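Local coordinates for protein predicted metal-dependent phosphohydrolase (Magnetospirillum magnetotacticum MS-1, PDB 3KH1) that is a predicted metal-dependent phosphohydrolase of the HD-domain family, probably acting as a 5'-deoxynucleotidase, at residues H44-Y58 with F136-H148. Residues are numbered along the deposited sequence; the frame is centred on the assembly and turned at random.
Sequences HSWHIATMAFLLAEY and FADALDRLQPLLH
With CG anti to the backbone N in both residues (chi1 179° in H44), the imidazole of H44 and the carboxylate of D141 leave their helices and meet across the all-helical core of the HD domain. Their positions are consistent with the first histidine and last aspartate of the family's metal-binding H...HD...D signature, but here they bond directly: H44 NE2 donates to D141 OD1 at 2.6 Å. The oxygen lies nearly in the imidazole plane; OD1 is met on its syn side but from somewhat outside the carboxylate plane, with ring and carboxylate planes 85° apart. H44 ND1 is hydrogen-bonded to E39, which also binds Q144 NE2 and so ties the two neighbours together.

One turn on, Q144 is a knob among H44, H47, I48 and M51. Its chain bends at chi2 (-95°), carrying the amide to H47, where NE2 donates to H47 ND1 at 3.2 Å, well out of the imidazole plane. H47 ND1 is also bonded by K24 of the second subunit and H47 NE2 by V17 O of that subunit, linking this core to the dimer interface. Replacing Q144 by alanine is likely to deprive H47 and E39 of their common donor and to open a gap where CG lies against I48 and M51.

Selenomethionine M51 is the reciprocal knob, among L140, L143, Q144 and L147; its SE lies 3.8 Å from Q144 CB. L140 packs tightly, its CD1 3.5 Å from A52 CA. Where helix 41-54 ends, the F136 ring presents its edge to the carbonyl oxygen of L55, CZ standing 3.5 Å from L55 O.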
# COMPACT_ATOMS: atom_id res chain seq x y z
N HIS A 44 -1.48 -5.39 3.65
CA HIS A 44 -2.39 -4.89 4.70
C HIS A 44 -2.41 -3.37 4.70
O HIS A 44 -3.50 -2.78 4.70
CB HIS A 44 -1.95 -5.42 6.08
CG HIS A 44 -2.80 -4.94 7.21
ND1 HIS A 44 -4.04 -5.50 7.49
CD2 HIS A 44 -2.66 -3.90 8.07
CE1 HIS A 44 -4.56 -4.88 8.53
NE2 HIS A 44 -3.77 -3.88 8.87
N SER A 45 -1.22 -2.74 4.66
CA SER A 45 -1.15 -1.29 4.66
C SER A 45 -1.78 -0.74 3.36
O SER A 45 -2.44 0.31 3.41
CB SER A 45 0.27 -0.80 4.86
OG SER A 45 0.63 -0.94 6.24
N TRP A 46 -1.55 -1.37 2.20
CA TRP A 46 -2.27 -0.98 0.99
C TRP A 46 -3.77 -0.93 1.26
O TRP A 46 -4.45 0.04 0.91
CB TRP A 46 -2.00 -1.98 -0.17
CG TRP A 46 -2.97 -1.77 -1.30
CD1 TRP A 46 -2.90 -0.80 -2.23
CD2 TRP A 46 -4.15 -2.52 -1.56
NE1 TRP A 46 -3.97 -0.85 -3.05
CE2 TRP A 46 -4.76 -1.92 -2.66
CE3 TRP A 46 -4.74 -3.63 -0.97
CZ2 TRP A 46 -5.97 -2.35 -3.18
CZ3 TRP A 46 -5.93 -4.11 -1.52
CH2 TRP A 46 -6.54 -3.46 -2.61
N HIS A 47 -4.29 -1.97 1.85
CA HIS A 47 -5.72 -2.11 1.99
C HIS A 47 -6.31 -1.07 2.90
O HIS A 47 -7.30 -0.42 2.57
CB HIS A 47 -6.02 -3.51 2.53
CG HIS A 47 -7.38 -4.04 2.20
ND1 HIS A 47 -7.76 -5.31 2.56
CD2 HIS A 47 -8.45 -3.48 1.57
CE1 HIS A 47 -9.00 -5.53 2.13
NE2 HIS A 47 -9.44 -4.45 1.51
N ILE A 48 -5.66 -0.82 4.03
CA ILE A 48 -6.19 0.16 4.99
C ILE A 48 -6.03 1.58 4.48
O ILE A 48 -6.87 2.42 4.73
CB ILE A 48 -5.51 0.14 6.39
CG1 ILE A 48 -5.18 -1.26 6.93
CG2 ILE A 48 -6.40 0.88 7.41
CD1 ILE A 48 -6.34 -2.27 6.80
N ALA A 49 -4.92 1.88 3.81
CA ALA A 49 -4.77 3.22 3.23
C ALA A 49 -5.82 3.49 2.16
O ALA A 49 -6.36 4.60 2.08
CB ALA A 49 -3.35 3.42 2.66
N THR A 50 -6.15 2.48 1.36
CA THR A 50 -7.21 2.64 0.39
C THR A 50 -8.57 2.86 1.09
O THR A 50 -9.35 3.73 0.70
CB THR A 50 -7.25 1.40 -0.54
OG1 THR A 50 -5.97 1.22 -1.15
CG2 THR A 50 -8.29 1.53 -1.63
N MSE A 51 -8.80 2.11 2.17
CA MSE A 51 -10.01 2.31 2.98
C MSE A 51 -10.10 3.73 3.55
O MSE A 51 -11.19 4.27 3.67
CB MSE A 51 -10.05 1.33 4.16
CG MSE A 51 -10.35 -0.10 3.75
SE MSE A 51 -10.04 -1.41 5.13
CE MSE A 51 -11.46 -0.89 6.40
N ALA A 52 -8.98 4.34 3.93
CA ALA A 52 -8.99 5.72 4.43
C ALA A 52 -9.66 6.65 3.42
O ALA A 52 -10.47 7.46 3.79
CB ALA A 52 -7.56 6.18 4.79
N PHE A 53 -9.26 6.54 2.16
CA PHE A 53 -9.83 7.38 1.14
C PHE A 53 -11.29 7.02 0.88
O PHE A 53 -12.14 7.88 0.78
CB PHE A 53 -9.01 7.29 -0.16
CG PHE A 53 -7.70 8.00 -0.08
CD1 PHE A 53 -7.64 9.38 0.03
CD2 PHE A 53 -6.53 7.28 -0.12
CE1 PHE A 53 -6.43 10.02 0.10
CE2 PHE A 53 -5.28 7.91 -0.08
CZ PHE A 53 -5.21 9.28 0.05
N LEU A 54 -11.60 5.74 0.79
CA LEU A 54 -12.96 5.30 0.49
C LEU A 54 -13.97 5.67 1.58
O LEU A 54 -15.11 5.98 1.29
CB LEU A 54 -13.00 3.79 0.29
CG LEU A 54 -12.31 3.19 -0.92
CD1 LEU A 54 -12.10 1.67 -0.79
CD2 LEU A 54 -13.02 3.53 -2.24
N LEU A 55 -13.49 5.63 2.82
CA LEU A 55 -14.35 5.77 4.00
C LEU A 55 -14.17 7.12 4.67
O LEU A 55 -14.60 7.32 5.80
CB LEU A 55 -14.07 4.61 4.98
CG LEU A 55 -14.38 3.21 4.42
CD1 LEU A 55 -14.02 2.15 5.44
CD2 LEU A 55 -15.88 3.05 3.99
N ALA A 56 -13.57 8.06 3.94
CA ALA A 56 -13.22 9.41 4.47
C ALA A 56 -14.43 10.11 5.07
O ALA A 56 -14.31 10.85 6.03
CB ALA A 56 -12.64 10.30 3.33
N GLU A 57 -15.61 9.88 4.50
CA GLU A 57 -16.78 10.64 4.94
C GLU A 57 -17.19 10.32 6.38
O GLU A 57 -17.96 11.07 7.02
CB GLU A 57 -17.98 10.39 4.02
CG GLU A 57 -18.64 9.01 4.21
CD GLU A 57 -19.55 8.67 3.05
OE1 GLU A 57 -18.98 8.25 2.02
OE2 GLU A 57 -20.78 8.91 3.12
N TYR A 58 -16.70 9.18 6.88
CA TYR A 58 -17.02 8.72 8.25
C TYR A 58 -16.04 9.30 9.31
O TYR A 58 -16.28 9.05 10.50
CB TYR A 58 -17.12 7.18 8.29
CG TYR A 58 -18.11 6.66 7.27
CD1 TYR A 58 -19.49 6.91 7.38
CD2 TYR A 58 -17.68 5.98 6.13
CE1 TYR A 58 -20.39 6.51 6.42
CE2 TYR A 58 -18.59 5.59 5.14
CZ TYR A 58 -19.93 5.83 5.31
OH TYR A 58 -20.86 5.47 4.39
N PHE A 136 -8.51 7.88 13.60
CA PHE A 136 -9.18 7.39 12.39
C PHE A 136 -8.33 6.29 11.74
O PHE A 136 -8.84 5.27 11.36
CB PHE A 136 -9.49 8.54 11.43
CG PHE A 136 -10.40 8.14 10.32
CD1 PHE A 136 -11.71 7.74 10.57
CD2 PHE A 136 -9.96 8.17 8.99
CE1 PHE A 136 -12.51 7.35 9.54
CE2 PHE A 136 -10.80 7.78 7.93
CZ PHE A 136 -12.05 7.39 8.22
N ALA A 137 -7.01 6.50 11.69
CA ALA A 137 -6.10 5.47 11.18
C ALA A 137 -6.25 4.16 11.95
O ALA A 137 -6.39 3.06 11.37
CB ALA A 137 -4.65 5.96 11.29
N ASP A 138 -6.24 4.24 13.28
CA ASP A 138 -6.33 3.06 14.13
C ASP A 138 -7.69 2.37 13.97
O ASP A 138 -7.77 1.14 13.94
CB ASP A 138 -6.11 3.44 15.60
CG ASP A 138 -5.98 2.23 16.50
OD1 ASP A 138 -5.00 1.46 16.34
OD2 ASP A 138 -6.83 2.10 17.41
N ALA A 139 -8.76 3.15 13.83
CA ALA A 139 -10.09 2.57 13.65
C ALA A 139 -10.15 1.74 12.36
O ALA A 139 -10.69 0.62 12.35
CB ALA A 139 -11.10 3.72 13.62
N LEU A 140 -9.56 2.25 11.29
CA LEU A 140 -9.57 1.53 10.03
C LEU A 140 -8.75 0.27 10.12
O LEU A 140 -9.11 -0.81 9.64
CB LEU A 140 -9.04 2.38 8.92
CG LEU A 140 -9.85 3.62 8.61
CD1 LEU A 140 -9.02 4.57 7.73
CD2 LEU A 140 -11.14 3.21 7.92
N ASP A 141 -7.61 0.37 10.77
CA ASP A 141 -6.72 -0.76 10.96
C ASP A 141 -7.34 -1.87 11.80
O ASP A 141 -7.08 -3.05 11.58
CB ASP A 141 -5.42 -0.33 11.60
CG ASP A 141 -4.42 -1.42 11.58
OD1 ASP A 141 -4.02 -1.81 10.46
OD2 ASP A 141 -4.02 -1.83 12.66
N ARG A 142 -8.18 -1.48 12.76
CA ARG A 142 -8.86 -2.46 13.60
C ARG A 142 -10.10 -3.03 12.93
O ARG A 142 -10.53 -4.16 13.21
CB ARG A 142 -9.24 -1.81 14.93
CG ARG A 142 -8.05 -1.45 15.81
CD ARG A 142 -7.72 -2.52 16.78
NE ARG A 142 -7.52 -3.87 16.25
CZ ARG A 142 -6.38 -4.37 15.73
NH1 ARG A 142 -5.25 -3.66 15.70
NH2 ARG A 142 -6.35 -5.64 15.32
N LEU A 143 -10.72 -2.27 12.02
CA LEU A 143 -11.93 -2.76 11.32
C LEU A 143 -11.60 -3.84 10.33
O LEU A 143 -12.32 -4.83 10.19
CB LEU A 143 -12.55 -1.59 10.59
CG LEU A 143 -13.77 -1.87 9.71
CD1 LEU A 143 -14.93 -2.50 10.51
CD2 LEU A 143 -14.27 -0.60 8.99
N GLN A 144 -10.52 -3.63 9.58
CA GLN A 144 -10.22 -4.53 8.48
C GLN A 144 -10.09 -6.02 8.88
O GLN A 144 -10.63 -6.89 8.16
CB GLN A 144 -9.05 -4.01 7.65
CG GLN A 144 -8.67 -4.83 6.40
CD GLN A 144 -7.58 -5.83 6.63
OE1 GLN A 144 -7.20 -6.14 7.78
NE2 GLN A 144 -6.98 -6.29 5.51
N PRO A 145 -9.41 -6.34 9.98
CA PRO A 145 -9.32 -7.75 10.34
C PRO A 145 -10.67 -8.36 10.69
O PRO A 145 -10.86 -9.57 10.55
CB PRO A 145 -8.33 -7.80 11.51
CG PRO A 145 -7.66 -6.52 11.44
CD PRO A 145 -8.47 -5.52 10.77
N LEU A 146 -11.58 -7.56 11.23
CA LEU A 146 -12.95 -8.02 11.49
C LEU A 146 -13.66 -8.40 10.20
O LEU A 146 -14.31 -9.46 10.09
CB LEU A 146 -13.75 -6.98 12.27
CG LEU A 146 -13.16 -6.52 13.59
CD1 LEU A 146 -14.08 -5.45 14.24
CD2 LEU A 146 -12.86 -7.65 14.54
N LEU A 147 -13.50 -7.54 9.20
CA LEU A 147 -14.02 -7.84 7.86
C LEU A 147 -13.49 -9.16 7.36
O LEU A 147 -14.24 -9.99 6.83
CB LEU A 147 -13.67 -6.73 6.88
CG LEU A 147 -14.20 -5.31 7.14
CD1 LEU A 147 -13.72 -4.32 6.08
CD2 LEU A 147 -15.69 -5.26 7.18
N HIS A 148 -12.19 -9.37 7.52
CA HIS A 148 -11.58 -10.60 7.00
C HIS A 148 -11.99 -11.84 7.79
O HIS A 148 -12.31 -12.87 7.19
CB HIS A 148 -10.07 -10.47 6.97
CG HIS A 148 -9.58 -9.72 5.77
ND1 HIS A 148 -8.65 -10.25 4.93
CD2 HIS A 148 -9.92 -8.51 5.25
CE1 HIS A 148 -8.45 -9.41 3.93
NE2 HIS A 148 -9.22 -8.34 4.08